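Local coordinates for protein aldo-keto reductase family 1, member B4 (Aldose reductase) (Schistosoma japonicum, PDB 4HBK) that probably reduces the carbonyl group of sugars and other aldehydes to an alcohol with NADPH, as aldose reductases of the aldo-keto reductase family do, at residues Asn213-Ile218 and Ile287-Ser292; Lys226-Ala231 and Leu282-Ile287; Leu263-Arg268 and Met314-Thr319. One frame throughout, in Å; residues are numbered along the deposited sequence.

Interaction 1. Residues Asn213-Ile218 and Ile287-Ser292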
loop_
_atom_site.group_PDB
_atom_site.type_symbol
_atom_site.label_atom_id
_atom_site.label_comp_id
_atom_site.label_asym_id
_atom_site.label_seq_id
_atom_site.Cartn_x
_atom_site.Cartn_y
_atom_site.Cartn_z
ATOM N N ASN A 213 1.718 7.960 -6.186
ATOM C CA ASN A 213 0.798 6.936 -5.725
ATOM C C ASN A 213 0.227 7.251 -4.347
ATOM O O ASN A 213 0.901 7.852 -3.507
ATOM C CB ASN A 213 1.511 5.578 -5.730
ATOM C CG ASN A 213 0.669 4.466 -5.149
ATOM O OD1 ASN A 213 0.868 4.069 -3.999
ATOM N ND2 ASN A 213 -0.269 3.940 -5.941
ATOM N N LEU A 214 -1.027 6.863 -4.136
ATOM C CA LEU A 214 -1.683 7.007 -2.844
ATOM C C LEU A 214 -2.170 5.613 -2.476
ATOM O O LEU A 214 -2.808 4.946 -3.301
ATOM C CB LEU A 214 -2.880 7.962 -2.952
ATOM C CG LEU A 214 -3.815 8.054 -1.740
ATOM C CD1 LEU A 214 -3.133 8.735 -0.556
ATOM C CD2 LEU A 214 -5.129 8.764 -2.089
ATOM N N GLN A 215 -1.843 5.164 -1.267
ATOM C CA GLN A 215 -2.301 3.864 -0.789
ATOM C C GLN A 215 -3.247 4.103 0.375
ATOM O O GLN A 215 -2.895 4.786 1.328
ATOM C CB GLN A 215 -1.124 2.958 -0.360
ATOM C CG GLN A 215 -1.570 1.566 0.136
ATOM C CD GLN A 215 -0.413 0.604 0.463
ATOM O OE1 GLN A 215 -0.375 0.025 1.546
ATOM N NE2 GLN A 215 0.514 0.417 -0.483
ATOM N N ILE A 216 -4.447 3.548 0.286
ATOM C CA ILE A 216 -5.493 3.783 1.271
ATOM C C ILE A 216 -6.352 2.536 1.352
ATOM O O ILE A 216 -6.297 1.690 0.456
ATOM C CB ILE A 216 -6.406 4.952 0.849
ATOM C CG1 ILE A 216 -6.727 4.860 -0.657
ATOM C CG2 ILE A 216 -5.763 6.289 1.202
ATOM C CD1 ILE A 216 -7.692 5.940 -1.172
ATOM N N GLU A 217 -7.156 2.430 2.409
ATOM C CA GLU A 217 -8.101 1.327 2.545
ATOM C C GLU A 217 -9.215 1.437 1.517
ATOM O O GLU A 217 -9.937 2.436 1.464
ATOM C CB GLU A 217 -8.698 1.287 3.953
ATOM C CG GLU A 217 -9.906 0.362 4.098
ATOM C CD GLU A 217 -10.473 0.378 5.515
ATOM O OE1 GLU A 217 -9.893 1.060 6.393
ATOM O OE2 GLU A 217 -11.497 -0.293 5.749
ATOM N N ILE A 218 -9.349 0.399 0.700
ATOM C CA ILE A 218 -10.404 0.346 -0.304
ATOM C C ILE A 218 -10.884 -1.101 -0.492
ATOM O O ILE A 218 -10.081 -2.027 -0.711
ATOM C CB ILE A 218 -9.935 0.914 -1.668
ATOM C CG1 ILE A 218 -9.150 2.212 -1.491
ATOM C CG2 ILE A 218 -11.126 1.146 -2.602
ATOM C CD1 ILE A 218 -8.593 2.743 -2.816
ATOM N N ILE A 287 -4.610 -0.351 -8.087
ATOM C CA ILE A 287 -3.648 -1.408 -7.808
ATOM C C ILE A 287 -4.185 -2.134 -6.587
ATOM O O ILE A 287 -4.880 -1.530 -5.779
ATOM C CB ILE A 287 -2.266 -0.821 -7.469
ATOM C CG1 ILE A 287 -1.676 -0.084 -8.687
ATOM C CG2 ILE A 287 -1.328 -1.902 -6.990
ATOM C CD1 ILE A 287 -1.747 1.428 -8.584
ATOM N N VAL A 288 -3.906 -3.426 -6.444
ATOM C CA VAL A 288 -4.316 -4.120 -5.226
ATOM C C VAL A 288 -3.144 -4.863 -4.600
ATOM O O VAL A 288 -2.327 -5.456 -5.312
ATOM C CB VAL A 288 -5.512 -5.089 -5.472
ATOM C CG1 VAL A 288 -6.726 -4.312 -5.997
ATOM C CG2 VAL A 288 -5.116 -6.215 -6.431
ATOM N N VAL A 289 -3.073 -4.844 -3.272
ATOM C CA VAL A 289 -2.000 -5.521 -2.554
ATOM C C VAL A 289 -2.575 -6.403 -1.435
ATOM O O VAL A 289 -2.340 -6.158 -0.252
ATOM C CB VAL A 289 -0.940 -4.508 -2.009
ATOM C CG1 VAL A 289 -0.196 -3.832 -3.171
ATOM C CG2 VAL A 289 -1.596 -3.448 -1.141
ATOM N N PRO A 290 -3.325 -7.456 -1.816
ATOM C CA PRO A 290 -3.913 -8.369 -0.831
ATOM C C PRO A 290 -2.822 -9.046 -0.005
ATOM O O PRO A 290 -1.866 -9.574 -0.580
ATOM C CB PRO A 290 -4.635 -9.405 -1.699
ATOM C CG PRO A 290 -3.916 -9.374 -2.997
ATOM C CD PRO A 290 -3.559 -7.918 -3.194
ATOM N N LYS A 291 -2.966 -9.013 1.316
ATOM C CA LYS A 291 -2.018 -9.641 2.234
ATOM C C LYS A 291 -2.321 -11.131 2.406
ATOM O O LYS A 291 -3.464 -11.521 2.627
ATOM C CB LYS A 291 -2.101 -8.971 3.608
ATOM C CG LYS A 291 -1.897 -7.470 3.585
ATOM C CD LYS A 291 -2.105 -6.836 4.968
ATOM C CE LYS A 291 -1.834 -5.325 4.943
ATOM N NZ LYS A 291 -0.472 -4.994 5.429
ATOM N N SER A 292 -1.298 -11.967 2.316
ATOM C CA SER A 292 -1.474 -13.371 2.652
ATOM C C SER A 292 -0.147 -14.074 2.881
ATOM O O SER A 292 0.868 -13.722 2.287
ATOM C CB SER A 292 -2.273 -14.094 1.573
ATOM O OG SER A 292 -2.546 -15.421 1.984
#

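Interaction 2. Residues Lys226-Ala231 and Leu282-Ile287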
loop_
_atom_site.group_PDB
_atom_site.type_symbol
_atom_site.label_atom_id
_atom_site.label_comp_id
_atom_site.label_asym_id
_atom_site.label_seq_id
_atom_site.Cartn_x
_atom_site.Cartn_y
_atom_site.Cartn_z
ATOM N N LYS A 226 -15.025 9.130 -3.160
ATOM C CA LYS A 226 -14.676 10.539 -3.315
ATOM C C LYS A 226 -13.171 10.795 -3.318
ATOM O O LYS A 226 -12.663 11.552 -4.145
ATOM C CB LYS A 226 -15.370 11.397 -2.256
ATOM C CG LYS A 226 -16.865 11.528 -2.485
ATOM C CD LYS A 226 -17.511 12.453 -1.469
ATOM C CE LYS A 226 -18.955 12.739 -1.845
ATOM N NZ LYS A 226 -19.556 13.835 -1.034
ATOM N N LEU A 227 -12.466 10.162 -2.391
ATOM C CA LEU A 227 -11.025 10.301 -2.307
ATOM C C LEU A 227 -10.357 9.688 -3.532
ATOM O O LEU A 227 -9.433 10.268 -4.096
ATOM C CB LEU A 227 -10.504 9.631 -1.038
ATOM C CG LEU A 227 -8.995 9.761 -0.842
ATOM C CD1 LEU A 227 -8.590 11.233 -0.967
ATOM C CD2 LEU A 227 -8.559 9.158 0.504
ATOM N N VAL A 228 -10.821 8.513 -3.944
ATOM C CA VAL A 228 -10.228 7.852 -5.099
ATOM C C VAL A 228 -10.412 8.704 -6.346
ATOM O O VAL A 228 -9.489 8.872 -7.147
ATOM C CB VAL A 228 -10.846 6.475 -5.365
ATOM C CG1 VAL A 228 -10.454 6.008 -6.758
ATOM C CG2 VAL A 228 -10.398 5.456 -4.292
ATOM N N GLU A 229 -11.611 9.249 -6.512
ATOM C CA GLU A 229 -11.875 10.077 -7.680
ATOM C C GLU A 229 -10.994 11.318 -7.648
ATOM O O GLU A 229 -10.420 11.709 -8.665
ATOM C CB GLU A 229 -13.355 10.449 -7.762
ATOM C CG GLU A 229 -14.243 9.280 -8.167
ATOM C CD GLU A 229 -15.697 9.691 -8.352
ATOM O OE1 GLU A 229 -16.444 8.942 -9.014
ATOM O OE2 GLU A 229 -16.096 10.764 -7.839
ATOM N N TYR A 230 -10.880 11.931 -6.473
ATOM C CA TYR A 230 -10.008 13.080 -6.328
ATOM C C TYR A 230 -8.566 12.749 -6.700
ATOM O O TYR A 230 -7.956 13.435 -7.515
ATOM C CB TYR A 230 -10.023 13.637 -4.914
ATOM C CG TYR A 230 -8.839 14.559 -4.708
ATOM C CD1 TYR A 230 -8.821 15.845 -5.265
ATOM C CD2 TYR A 230 -7.720 14.129 -4.008
ATOM C CE1 TYR A 230 -7.728 16.678 -5.096
ATOM C CE2 TYR A 230 -6.620 14.953 -3.837
ATOM C CZ TYR A 230 -6.629 16.222 -4.377
ATOM O OH TYR A 230 -5.526 17.028 -4.203
ATOM N N ALA A 231 -8.011 11.705 -6.094
ATOM C CA ALA A 231 -6.616 11.374 -6.355
ATOM C C ALA A 231 -6.343 11.109 -7.846
ATOM O O ALA A 231 -5.362 11.608 -8.400
ATOM C CB ALA A 231 -6.146 10.204 -5.479
ATOM N N LEU A 282 -9.882 -3.744 -9.289
ATOM C CA LEU A 282 -9.102 -3.588 -10.517
ATOM C C LEU A 282 -9.870 -2.800 -11.596
ATOM O O LEU A 282 -9.300 -1.955 -12.297
ATOM C CB LEU A 282 -8.633 -4.944 -11.045
ATOM C CG LEU A 282 -7.582 -5.665 -10.191
ATOM C CD1 LEU A 282 -7.400 -7.107 -10.658
ATOM C CD2 LEU A 282 -6.263 -4.922 -10.247
ATOM N N GLN A 283 -11.170 -3.055 -11.710
ATOM C CA GLN A 283 -11.978 -2.369 -12.719
ATOM C C GLN A 283 -12.258 -0.899 -12.365
ATOM O O GLN A 283 -12.688 -0.122 -13.220
ATOM C CB GLN A 283 -13.253 -3.160 -13.042
ATOM C CG GLN A 283 -12.921 -4.508 -13.717
ATOM C CD GLN A 283 -14.132 -5.265 -14.233
ATOM O OE1 GLN A 283 -14.076 -6.473 -14.420
ATOM N NE2 GLN A 283 -15.226 -4.557 -14.472
ATOM N N ARG A 284 -11.983 -0.518 -11.118
ATOM C CA ARG A 284 -11.977 0.900 -10.753
ATOM C C ARG A 284 -10.599 1.551 -10.974
ATOM O O ARG A 284 -10.338 2.662 -10.509
ATOM C CB ARG A 284 -12.457 1.101 -9.310
ATOM C CG ARG A 284 -13.936 0.774 -9.089
ATOM C CD ARG A 284 -14.336 0.938 -7.617
ATOM N NE ARG A 284 -13.939 2.241 -7.074
ATOM C CZ ARG A 284 -13.765 2.491 -5.778
ATOM N NH1 ARG A 284 -13.955 1.526 -4.880
ATOM N NH2 ARG A 284 -13.393 3.710 -5.376
ATOM N N LYS A 285 -9.726 0.850 -11.692
ATOM C CA LYS A 285 -8.400 1.355 -12.059
ATOM C C LYS A 285 -7.468 1.480 -10.858
ATOM O O LYS A 285 -6.652 2.400 -10.787
ATOM C CB LYS A 285 -8.512 2.684 -12.816
ATOM C CG LYS A 285 -9.506 2.616 -13.967
ATOM C CD LYS A 285 -8.986 3.284 -15.226
ATOM C CE LYS A 285 -9.381 4.758 -15.302
ATOM N NZ LYS A 285 -9.253 5.310 -16.703
ATOM N N LEU A 286 -7.596 0.534 -9.927
ATOM C CA LEU A 286 -6.783 0.508 -8.708
ATOM C C LEU A 286 -5.706 -0.562 -8.806
ATOM O O LEU A 286 -5.861 -1.544 -9.535
ATOM C CB LEU A 286 -7.666 0.209 -7.491
ATOM C CG LEU A 286 -8.843 1.176 -7.329
ATOM C CD1 LEU A 286 -9.822 0.700 -6.271
ATOM C CD2 LEU A 286 -8.339 2.584 -6.990
ATOM N N ILE A 287 -4.610 -0.351 -8.087
ATOM C CA ILE A 287 -3.648 -1.408 -7.808
ATOM C C ILE A 287 -4.185 -2.134 -6.587
ATOM O O ILE A 287 -4.880 -1.530 -5.779
ATOM C CB ILE A 287 -2.266 -0.821 -7.469
ATOM C CG1 ILE A 287 -1.676 -0.084 -8.687
ATOM C CG2 ILE A 287 -1.328 -1.902 -6.990
ATOM C CD1 ILE A 287 -1.747 1.428 -8.584
#

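Interaction 3. Residues Leu263-Arg268 and Met314-Thr319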
loop_
_atom_site.group_PDB
_atom_site.type_symbol
_atom_site.label_atom_id
_atom_site.label_comp_id
_atom_site.label_asym_id
_atom_site.label_seq_id
_atom_site.Cartn_x
_atom_site.Cartn_y
_atom_site.Cartn_z
ATOM N N LEU A 263 -21.154 -13.582 -3.469
ATOM C CA LEU A 263 -21.205 -15.009 -3.784
ATOM C C LEU A 263 -21.961 -15.274 -5.094
ATOM O O LEU A 263 -21.533 -16.071 -5.933
ATOM C CB LEU A 263 -21.828 -15.777 -2.614
ATOM C CG LEU A 263 -20.886 -15.989 -1.422
ATOM C CD1 LEU A 263 -21.635 -16.435 -0.174
ATOM C CD2 LEU A 263 -19.819 -17.018 -1.768
ATOM N N GLU A 264 -23.080 -14.584 -5.276
ATOM C CA GLU A 264 -23.818 -14.695 -6.524
ATOM C C GLU A 264 -22.928 -14.370 -7.709
ATOM O O GLU A 264 -22.859 -15.137 -8.663
ATOM C CB GLU A 264 -25.015 -13.762 -6.508
ATOM C CG GLU A 264 -26.097 -14.228 -5.570
ATOM C CD GLU A 264 -27.162 -13.174 -5.343
ATOM O OE1 GLU A 264 -28.062 -13.421 -4.511
ATOM O OE2 GLU A 264 -27.095 -12.104 -5.994
ATOM N N ILE A 265 -22.236 -13.235 -7.646
ATOM C CA ILE A 265 -21.397 -12.798 -8.763
ATOM C C ILE A 265 -20.223 -13.752 -9.011
ATOM O O ILE A 265 -19.898 -14.055 -10.151
ATOM C CB ILE A 265 -20.904 -11.344 -8.567
ATOM C CG1 ILE A 265 -22.097 -10.386 -8.489
ATOM C CG2 ILE A 265 -19.955 -10.943 -9.678
ATOM C CD1 ILE A 265 -21.740 -9.001 -7.998
ATOM N N ALA A 266 -19.593 -14.223 -7.942
ATOM C CA ALA A 266 -18.574 -15.272 -8.048
ATOM C C ALA A 266 -19.126 -16.531 -8.722
ATOM O O ALA A 266 -18.462 -17.136 -9.569
ATOM C CB ALA A 266 -18.033 -15.615 -6.669
ATOM N N HIS A 267 -20.332 -16.942 -8.338
ATOM C CA HIS A 267 -20.929 -18.132 -8.938
ATOM C C HIS A 267 -21.186 -17.925 -10.418
ATOM O O HIS A 267 -20.915 -18.807 -11.236
ATOM C CB HIS A 267 -22.248 -18.502 -8.258
ATOM C CG HIS A 267 -22.891 -19.725 -8.833
ATOM N ND1 HIS A 267 -22.302 -20.971 -8.780
ATOM C CD2 HIS A 267 -24.064 -19.894 -9.493
ATOM C CE1 HIS A 267 -23.084 -21.856 -9.373
ATOM N NE2 HIS A 267 -24.161 -21.225 -9.814
ATOM N N ARG A 268 -21.720 -16.757 -10.758
ATOM C CA ARG A 268 -22.062 -16.460 -12.138
ATOM C C ARG A 268 -20.832 -16.553 -13.027
ATOM O O ARG A 268 -20.900 -17.053 -14.153
ATOM C CB ARG A 268 -22.682 -15.069 -12.238
ATOM C CG ARG A 268 -23.115 -14.659 -13.637
ATOM C CD ARG A 268 -23.828 -13.327 -13.567
ATOM N NE ARG A 268 -24.842 -13.329 -12.515
ATOM C CZ ARG A 268 -25.133 -12.280 -11.749
ATOM N NH1 ARG A 268 -24.479 -11.135 -11.906
ATOM N NH2 ARG A 268 -26.078 -12.378 -10.819
ATOM N N MET A 314 -20.912 -4.322 -11.026
ATOM C CA MET A 314 -20.128 -3.291 -10.363
ATOM C C MET A 314 -21.033 -2.441 -9.502
ATOM O O MET A 314 -20.728 -2.184 -8.334
ATOM C CB MET A 314 -19.374 -2.422 -11.377
ATOM C CG MET A 314 -18.237 -3.160 -12.076
ATOM S SD MET A 314 -16.871 -3.586 -10.963
ATOM C CE MET A 314 -16.203 -1.948 -10.653
ATOM N N HIS A 315 -22.157 -2.014 -10.076
ATOM C CA HIS A 315 -23.092 -1.149 -9.370
ATOM C C HIS A 315 -23.663 -1.830 -8.134
ATOM O O HIS A 315 -23.796 -1.203 -7.082
ATOM C CB HIS A 315 -24.230 -0.712 -10.298
ATOM C CG HIS A 315 -25.185 0.256 -9.671
ATOM N ND1 HIS A 315 -26.453 -0.105 -9.263
ATOM C CD2 HIS A 315 -25.051 1.569 -9.363
ATOM C CE1 HIS A 315 -27.063 0.946 -8.746
ATOM N NE2 HIS A 315 -26.235 1.976 -8.791
ATOM N N GLU A 316 -24.001 -3.111 -8.265
ATOM C CA GLU A 316 -24.572 -3.866 -7.160
ATOM C C GLU A 316 -23.631 -3.889 -5.966
ATOM O O GLU A 316 -24.043 -3.619 -4.841
ATOM C CB GLU A 316 -24.925 -5.297 -7.571
ATOM C CG GLU A 316 -25.611 -6.063 -6.453
ATOM C CD GLU A 316 -26.117 -7.442 -6.867
ATOM O OE1 GLU A 316 -25.515 -8.076 -7.762
ATOM O OE2 GLU A 316 -27.127 -7.891 -6.287
ATOM N N LEU A 317 -22.362 -4.206 -6.212
ATOM C CA LEU A 317 -21.375 -4.219 -5.136
ATOM C C LEU A 317 -21.310 -2.862 -4.441
ATOM O O LEU A 317 -21.274 -2.791 -3.215
ATOM C CB LEU A 317 -19.998 -4.645 -5.660
ATOM C CG LEU A 317 -19.911 -6.112 -6.114
ATOM C CD1 LEU A 317 -18.651 -6.390 -6.917
ATOM C CD2 LEU A 317 -19.986 -7.032 -4.921
ATOM N N ASN A 318 -21.322 -1.783 -5.219
ATOM C CA ASN A 318 -21.325 -0.439 -4.638
ATOM C C ASN A 318 -22.555 -0.151 -3.778
ATOM O O ASN A 318 -22.427 0.303 -2.646
ATOM C CB ASN A 318 -21.149 0.633 -5.712
ATOM C CG ASN A 318 -19.708 0.739 -6.200
ATOM O OD1 ASN A 318 -18.768 0.801 -5.399
ATOM N ND2 ASN A 318 -19.526 0.749 -7.522
ATOM N N THR A 319 -23.744 -0.440 -4.296
ATOM C CA THR A 319 -24.963 -0.145 -3.541
ATOM C C THR A 319 -25.139 -1.012 -2.282
ATOM O O THR A 319 -25.816 -0.602 -1.332
ATOM C CB THR A 319 -26.231 -0.186 -4.429
ATOM O OG1 THR A 319 -26.510 -1.533 -4.823
ATOM C CG2 THR A 319 -26.039 0.663 -5.665
#

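Interaction 1. Residues Asn213-Ile218 and Ile287-Ser292
Inside the (alpha/beta)8 barrel of the aldo-keto reductases, N213 and Q215 on strand 213-217 meet I287 and V289 of segment 287-292. Strand 237-241 lies between the two in the sheet, so the backbones exchange no hydrogen bond. The nearest pair of CA atoms, Q215 and I287, is 8.9 Å apart, and the meeting is left to side chains that point into the barrel. I287 lays its terminal methyl CD1 3.9 Å from N213 ND2, the two chains meeting at a slant. With chi1 at 175° the N213 CG lies opposite its backbone N, which carries the amide toward I287. ND2 is also hydrogen-bonded to T237 OG1 and T239 OG1 of the intervening strand, which fixes the amide in a buried place, while I287 itself packs on T239.

Two residues further along, Q215 stretches out almost fully (chi1 -179°, chi2 175°) and carries its amide toward the barrel interior. Its NE2 is hydrogen-bonded to D77 OD1, and the nearest atoms of the Q215 and K111 side chains are about 3 Å apart; K111 is predicted to lower the pKa of Y82, the predicted proton donor. V289 borders this polar cluster with an apolar methyl: CG2 is 4.5 Å from Q215 NE2, a loose approach.

Interaction 2. Residues Lys226-Ala231 and Leu282-Ile287
The flat guanidinium of R284 meets V228 obliquely. NH2 does the touching, 3.6 Å from V228 CG2 and 3.8 Å from V228 CB. This is the outer layer of the (alpha/beta)8 barrel: V228 sits on helix 225-233, which connects strands 213-217 and 237-241, and R284 lies in the turn between helix 273-283 and strand 287-288. V228 also packs on I218, just after strand 213-217, which places the contact against the barrel wall.

The arginine reaches the valine by a bend in its chain. CG is placed beside the backbone N, and the turn at chi3 (51°) swings the guanidinium over to helix 225-233. What holds it there is polar: NH2 is hydrogen-bonded to P223 O in the loop ahead of that helix, and NH1 has a weak bond to Y280 OH. V228 thus lies against a nitrogen already bonded to P223 O, and the contact between them is plain van der Waals packing.

The turn itself is short. K285 N bonds to L282 O at 2.9 Å as helix 273-283 gives out, and K285 takes a positive phi (69°) that redirects the chain toward the strand. That reversal puts L286 on the buried side, where it also rests on V238 and on Q232. V228 is the shared partner of R284 and L286, but its two methyls are used differently: CG2 faces the guanidinium, whereas CG1, anti to the valine's own N, is 4.0 Å from both R284 NH2 and L286 CD2.

Interaction 3. Residues Leu263-Arg268 and Met314-Thr319
E316 O accepts a hydrogen bond from T319 OG1 at 3.2 Å, a side-chain-to-backbone bond in the last turn of helix 311-319. The hydroxyl meets the oxygen well off the line of the C=O bond (C=O...donor angle 114°) and somewhat out of the carbonyl plane. The side chain of the same E316 goes the other way, toward helix 260-269. With CG opposite the backbone N (chi1 -176°) and the chain extended beyond it, the E316 side chain runs alongside I265 in the opposite direction. E316 OE1 comes to 3.9 Å from I265 CD1, an oxygen lying against a methyl without any bond.

The same methyl makes the apolar centre of the contact. I265 and L317 approach tip to tip, with I265 CD1 3.9 Å from L317 CG and only slightly farther from both leucine methyls. On the more exposed border, E264 OE2 and E316 OE2 stand 4.2 Å apart; if both are ionised, this would be mildly unfavourable. R268 lies on the same border and may soften that charge, although its NH1 is salt-bridged to E313.

The two short helical segments run nearly antiparallel, at 161°, and their axes come within 11.4 Å at closest approach. In aldose reductases these are helices additional to the eight of the barrel. C261 and V262 of helix 260-269 extend the packing against E316 and L317, while helix 273-283 packs against both segments, V276 touching I265 and Y280 touching M314.

The three contacts run outward from the middle of the barrel: interaction 1 is centred about 4 Å from the centre of the chain, interaction 2 about 13 Å and interaction 3 about 25 Å. Interactions 1 and 2, with centres 11 Å apart, both include I287, though it makes the contact only in interaction 1; they touch where I218 CD1 meets V228 CG2 (3.6 Å). Interactions 2 and 3 touch where M314 CE packs on R284 CG (3.9 Å), whereas 1 and 3 do not meet. Along the chain, interaction 2 is nested within the loop closed by interaction 1, and interaction 3 crosses both. The C-terminal half is thus tied together in layers, from the predicted active site to the added helices.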